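PDB 4NEK: enoyl-CoA hydratase/carnithine racemase from Magnetospirillum magneticum, which probably acts on fatty acyl-CoA thioesters as a delta(3)-delta(2)-enoyl-CoA isomerase of the enoyl-CoA hydratase/isomerase family. Local coordinates for residues C[111-123]-C[177-189]. Numbering follows the deposited sequence.
Sequences PHCDLVYAAPGTR and VPGEDLEETAMAA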
loop_
_atom_site.group_PDB
_atom_site.type_symbol
_atom_site.label_atom_id
_atom_site.label_comp_id
_atom_site.label_asym_id
_atom_site.label_seq_id
_atom_site.Cartn_x
_atom_site.Cartn_y
_atom_site.Cartn_z
ATOM N N PRO C 111 -11.467 -4.006 -18.268
ATOM C CA PRO C 111 -12.339 -2.994 -17.619
ATOM C C PRO C 111 -13.833 -3.205 -17.877
ATOM O O PRO C 111 -14.644 -2.677 -17.152
ATOM C CB PRO C 111 -11.898 -1.709 -18.236
ATOM C CG PRO C 111 -10.456 -1.944 -18.588
ATOM C CD PRO C 111 -10.375 -3.383 -18.995
ATOM N N HIS C 112 -14.175 -4.026 -18.860
ATOM C CA HIS C 112 -15.553 -4.390 -19.082
ATOM C C HIS C 112 -15.978 -5.626 -18.294
ATOM O O HIS C 112 -17.139 -5.976 -18.326
ATOM C CB HIS C 112 -15.772 -4.627 -20.567
ATOM C CG HIS C 112 -15.305 -3.496 -21.405
ATOM N ND1 HIS C 112 -15.947 -2.277 -21.413
ATOM C CD2 HIS C 112 -14.217 -3.363 -22.196
ATOM C CE1 HIS C 112 -15.279 -1.441 -22.185
ATOM N NE2 HIS C 112 -14.229 -2.077 -22.680
ATOM N N CYS C 113 -15.064 -6.276 -17.595
ATOM C CA CYS C 113 -15.443 -7.359 -16.742
ATOM C C CYS C 113 -15.917 -6.857 -15.381
ATOM O O CYS C 113 -15.572 -5.756 -14.968
ATOM C CB CYS C 113 -14.296 -8.333 -16.617
ATOM S SG CYS C 113 -13.881 -9.040 -18.239
ATOM N N ASP C 114 -16.733 -7.667 -14.701
ATOM C CA ASP C 114 -17.272 -7.314 -13.424
ATOM C C ASP C 114 -16.346 -7.780 -12.342
ATOM O O ASP C 114 -16.168 -7.073 -11.343
ATOM C CB ASP C 114 -18.624 -7.900 -13.283
ATOM C CG ASP C 114 -19.579 -7.359 -14.350
ATOM O OD1 ASP C 114 -19.946 -6.161 -14.279
ATOM O OD2 ASP C 114 -19.939 -8.123 -15.284
ATOM N N LEU C 115 -15.721 -8.932 -12.540
ATOM C CA LEU C 115 -14.670 -9.400 -11.647
ATOM C C LEU C 115 -13.565 -10.026 -12.426
ATOM O O LEU C 115 -13.811 -10.736 -13.378
ATOM C CB LEU C 115 -15.205 -10.492 -10.714
ATOM C CG LEU C 115 -16.347 -10.139 -9.781
ATOM C CD1 LEU C 115 -16.881 -11.392 -9.100
ATOM C CD2 LEU C 115 -15.936 -9.138 -8.729
ATOM N N VAL C 116 -12.348 -9.857 -11.959
ATOM C CA VAL C 116 -11.168 -10.374 -12.610
ATOM C C VAL C 116 -10.134 -10.829 -11.598
ATOM O O VAL C 116 -9.829 -10.122 -10.652
ATOM C CB VAL C 116 -10.512 -9.261 -13.402
ATOM C CG1 VAL C 116 -9.292 -9.802 -14.122
ATOM C CG2 VAL C 116 -11.465 -8.655 -14.396
ATOM N N TYR C 117 -9.623 -12.033 -11.769
ATOM C CA TYR C 117 -8.575 -12.592 -10.882
ATOM C C TYR C 117 -7.430 -12.902 -11.786
ATOM O O TYR C 117 -7.639 -13.323 -12.912
ATOM C CB TYR C 117 -9.034 -13.865 -10.157
ATOM C CG TYR C 117 -10.212 -13.563 -9.320
ATOM C CD1 TYR C 117 -10.080 -13.068 -8.020
ATOM C CD2 TYR C 117 -11.496 -13.624 -9.891
ATOM C CE1 TYR C 117 -11.197 -12.678 -7.281
ATOM C CE2 TYR C 117 -12.629 -13.260 -9.162
ATOM C CZ TYR C 117 -12.488 -12.791 -7.863
ATOM O OH TYR C 117 -13.636 -12.488 -7.181
ATOM N N ALA C 118 -6.225 -12.721 -11.273
ATOM C CA ALA C 118 -5.013 -12.914 -12.022
ATOM C C ALA C 118 -4.009 -13.763 -11.297
ATOM O O ALA C 118 -3.937 -13.731 -10.081
ATOM C CB ALA C 118 -4.381 -11.568 -12.259
ATOM N N ALA C 119 -3.227 -14.525 -12.041
ATOM C CA ALA C 119 -2.177 -15.337 -11.447
ATOM C C ALA C 119 -0.962 -14.496 -11.205
ATOM O O ALA C 119 -0.788 -13.470 -11.855
ATOM C CB ALA C 119 -1.808 -16.468 -12.357
ATOM N N PRO C 120 -0.114 -14.898 -10.263
ATOM C CA PRO C 120 1.109 -14.183 -9.886
ATOM C C PRO C 120 1.980 -13.767 -11.055
ATOM O O PRO C 120 2.462 -12.619 -11.081
ATOM C CB PRO C 120 1.845 -15.201 -9.034
ATOM C CG PRO C 120 0.765 -15.922 -8.351
ATOM C CD PRO C 120 -0.349 -16.031 -9.354
ATOM N N GLY C 121 2.194 -14.610 -12.049
ATOM C CA GLY C 121 3.059 -14.100 -13.144
ATOM C C GLY C 121 2.417 -13.253 -14.249
ATOM O O GLY C 121 3.022 -13.006 -15.278
ATOM N N THR C 122 1.210 -12.747 -14.055
ATOM C CA THR C 122 0.547 -12.073 -15.169
ATOM C C THR C 122 1.254 -10.788 -15.594
ATOM O O THR C 122 1.687 -9.980 -14.762
ATOM C CB THR C 122 -0.886 -11.728 -14.820
ATOM O OG1 THR C 122 -1.538 -12.895 -14.307
ATOM C CG2 THR C 122 -1.632 -11.240 -16.004
ATOM N N ARG C 123 1.382 -10.623 -16.895
ATOM C CA ARG C 123 2.050 -9.464 -17.483
ATOM C C ARG C 123 1.041 -8.693 -18.354
ATOM O O ARG C 123 0.505 -9.237 -19.308
ATOM C CB ARG C 123 3.198 -9.951 -18.293
ATOM C CG ARG C 123 4.152 -8.901 -18.773
ATOM C CD ARG C 123 5.276 -9.560 -19.578
ATOM N NE ARG C 123 5.968 -8.535 -20.329
ATOM C CZ ARG C 123 5.680 -8.142 -21.573
ATOM N NH1 ARG C 123 4.705 -8.709 -22.252
ATOM N NH2 ARG C 123 6.379 -7.153 -22.137
ATOM N N VAL C 177 -4.271 -14.712 -7.409
ATOM C CA VAL C 177 -4.530 -16.069 -6.952
ATOM C C VAL C 177 -3.558 -17.012 -7.625
ATOM O O VAL C 177 -3.380 -16.943 -8.823
ATOM C CB VAL C 177 -5.910 -16.535 -7.390
ATOM C CG1 VAL C 177 -6.189 -17.932 -6.876
ATOM C CG2 VAL C 177 -6.974 -15.574 -6.873
ATOM N N PRO C 178 -2.892 -17.869 -6.847
ATOM C CA PRO C 178 -1.946 -18.885 -7.372
ATOM C C PRO C 178 -2.539 -19.665 -8.536
ATOM O O PRO C 178 -3.696 -20.045 -8.495
ATOM C CB PRO C 178 -1.737 -19.818 -6.183
ATOM C CG PRO C 178 -2.015 -18.964 -4.969
ATOM C CD PRO C 178 -3.003 -17.901 -5.379
ATOM N N GLY C 179 -1.771 -19.828 -9.595
ATOM C CA GLY C 179 -2.265 -20.439 -10.826
ATOM C C GLY C 179 -3.002 -21.748 -10.632
ATOM O O GLY C 179 -4.019 -21.976 -11.263
ATOM N N GLU C 180 -2.523 -22.609 -9.738
ATOM C CA GLU C 180 -3.194 -23.881 -9.533
ATOM C C GLU C 180 -4.617 -23.720 -8.975
ATOM O O GLU C 180 -5.391 -24.619 -9.126
ATOM C CB GLU C 180 -2.392 -24.798 -8.645
ATOM C CG GLU C 180 -2.262 -24.311 -7.208
ATOM C CD GLU C 180 -0.859 -23.821 -6.877
ATOM O OE1 GLU C 180 -0.425 -24.126 -5.727
ATOM O OE2 GLU C 180 -0.216 -23.153 -7.757
ATOM N N ASP C 181 -4.968 -22.592 -8.349
ATOM C CA ASP C 181 -6.313 -22.358 -7.813
ATOM C C ASP C 181 -7.088 -21.285 -8.556
ATOM O O ASP C 181 -8.212 -20.921 -8.171
ATOM C CB ASP C 181 -6.218 -21.910 -6.360
ATOM C CG ASP C 181 -5.624 -22.988 -5.434
ATOM O OD1 ASP C 181 -5.783 -24.192 -5.738
ATOM O OD2 ASP C 181 -4.977 -22.621 -4.425
ATOM N N LEU C 182 -6.509 -20.773 -9.633
ATOM C CA LEU C 182 -7.064 -19.607 -10.267
ATOM C C LEU C 182 -8.441 -19.874 -10.853
ATOM O O LEU C 182 -9.396 -19.138 -10.573
ATOM C CB LEU C 182 -6.096 -19.100 -11.318
ATOM C CG LEU C 182 -6.631 -18.014 -12.246
ATOM C CD1 LEU C 182 -6.842 -16.707 -11.512
ATOM C CD2 LEU C 182 -5.663 -17.782 -13.407
ATOM N N GLU C 183 -8.554 -20.928 -11.645
ATOM C CA GLU C 183 -9.810 -21.243 -12.323
ATOM C C GLU C 183 -10.903 -21.626 -11.339
ATOM O O GLU C 183 -12.059 -21.190 -11.468
ATOM C CB GLU C 183 -9.614 -22.337 -13.353
ATOM C CG GLU C 183 -8.762 -21.895 -14.540
ATOM C CD GLU C 183 -8.796 -22.840 -15.765
ATOM O OE1 GLU C 183 -9.663 -23.757 -15.793
ATOM O OE2 GLU C 183 -7.976 -22.654 -16.725
ATOM N N GLU C 184 -10.524 -22.367 -10.309
ATOM C CA GLU C 184 -11.480 -22.747 -9.284
ATOM C C GLU C 184 -12.042 -21.534 -8.573
ATOM O O GLU C 184 -13.217 -21.441 -8.272
ATOM C CB GLU C 184 -10.760 -23.539 -8.239
ATOM C CG GLU C 184 -11.684 -24.478 -7.511
ATOM C CD GLU C 184 -10.980 -25.432 -6.523
ATOM O OE1 GLU C 184 -9.717 -25.498 -6.504
ATOM O OE2 GLU C 184 -11.706 -26.154 -5.781
ATOM N N THR C 185 -11.159 -20.598 -8.267
ATOM C CA THR C 185 -11.551 -19.414 -7.527
ATOM C C THR C 185 -12.433 -18.517 -8.385
ATOM O O THR C 185 -13.399 -17.947 -7.902
ATOM C CB THR C 185 -10.308 -18.631 -7.121
ATOM O OG1 THR C 185 -9.471 -19.481 -6.351
ATOM C CG2 THR C 185 -10.655 -17.453 -6.280
ATOM N N ALA C 186 -12.052 -18.338 -9.650
ATOM C CA ALA C 186 -12.851 -17.546 -10.523
ATOM C C ALA C 186 -14.209 -18.200 -10.714
ATOM O O ALA C 186 -15.228 -17.508 -10.775
ATOM C CB ALA C 186 -12.160 -17.352 -11.850
HETATM N N MSE C 187 -14.225 -19.525 -10.775
HETATM C CA MSE C 187 -15.482 -20.237 -10.943
HETATM C C MSE C 187 -16.324 -20.055 -9.721
HETATM O O MSE C 187 -17.534 -19.933 -9.810
HETATM C CB MSE C 187 -15.190 -21.704 -11.229
HETATM C CG MSE C 187 -16.439 -22.553 -11.251
HETATM SE SE MSE C 187 -17.769 -22.013 -12.643
HETATM C CE MSE C 187 -17.087 -23.194 -14.073
ATOM N N ALA C 188 -15.702 -20.065 -8.552
ATOM C CA ALA C 188 -16.465 -19.908 -7.306
ATOM C C ALA C 188 -17.092 -18.550 -7.266
ATOM O O ALA C 188 -18.221 -18.409 -6.841
ATOM C CB ALA C 188 -15.580 -20.108 -6.069
ATOM N N ALA C 189 -16.371 -17.548 -7.741
ATOM C CA ALA C 189 -16.946 -16.213 -7.813
ATOM C C ALA C 189 -18.108 -16.136 -8.818
ATOM O O ALA C 189 -19.130 -15.520 -8.545
ATOM C CB ALA C 189 -15.871 -15.229 -8.169
#
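Tyr117 fills the hollow between strand 115-118 and helix 179-189 in this crotonase-like fold. The helix runs nearly antiparallel to the strand (168°) and packs on one face of the mixed sheet. The ring lies against the helix at Ala186, whose small side chain lets the backbone come close: Tyr117 CD2 is 4.2 Å from Ala186 CA. Val177 CG2 approaches Tyr117 CD1 obliquely, on the side of the ring away from CD2. At the far end, Ala189 CB sits 3.7 Å from Tyr117 OH and also touches Leu115 CD1. CG of Tyr117 is anti to its own carbonyl carbon (chi1 -60°), which sends the ring along the strand towards Ala189. Leu182 fills the notch at the base of the ring, its CD1 3.8 Å from Tyr117 CB and its CD2 against Ala119 CB. With alanine in place of Tyr117, a gap would probably open beside Ala186, and Val177 CG2 and Ala189 CB would lose their shared partner. Beyond the strand, Pro120 packs its CD against Val177 O and also meets Phe162 of a second subunit. The backbones join where Val177 N donates to Ala118 O (2.9 Å, 161°), and Ala119 CA returns a CA-H...O contact to Val177 O at 3.3 Å.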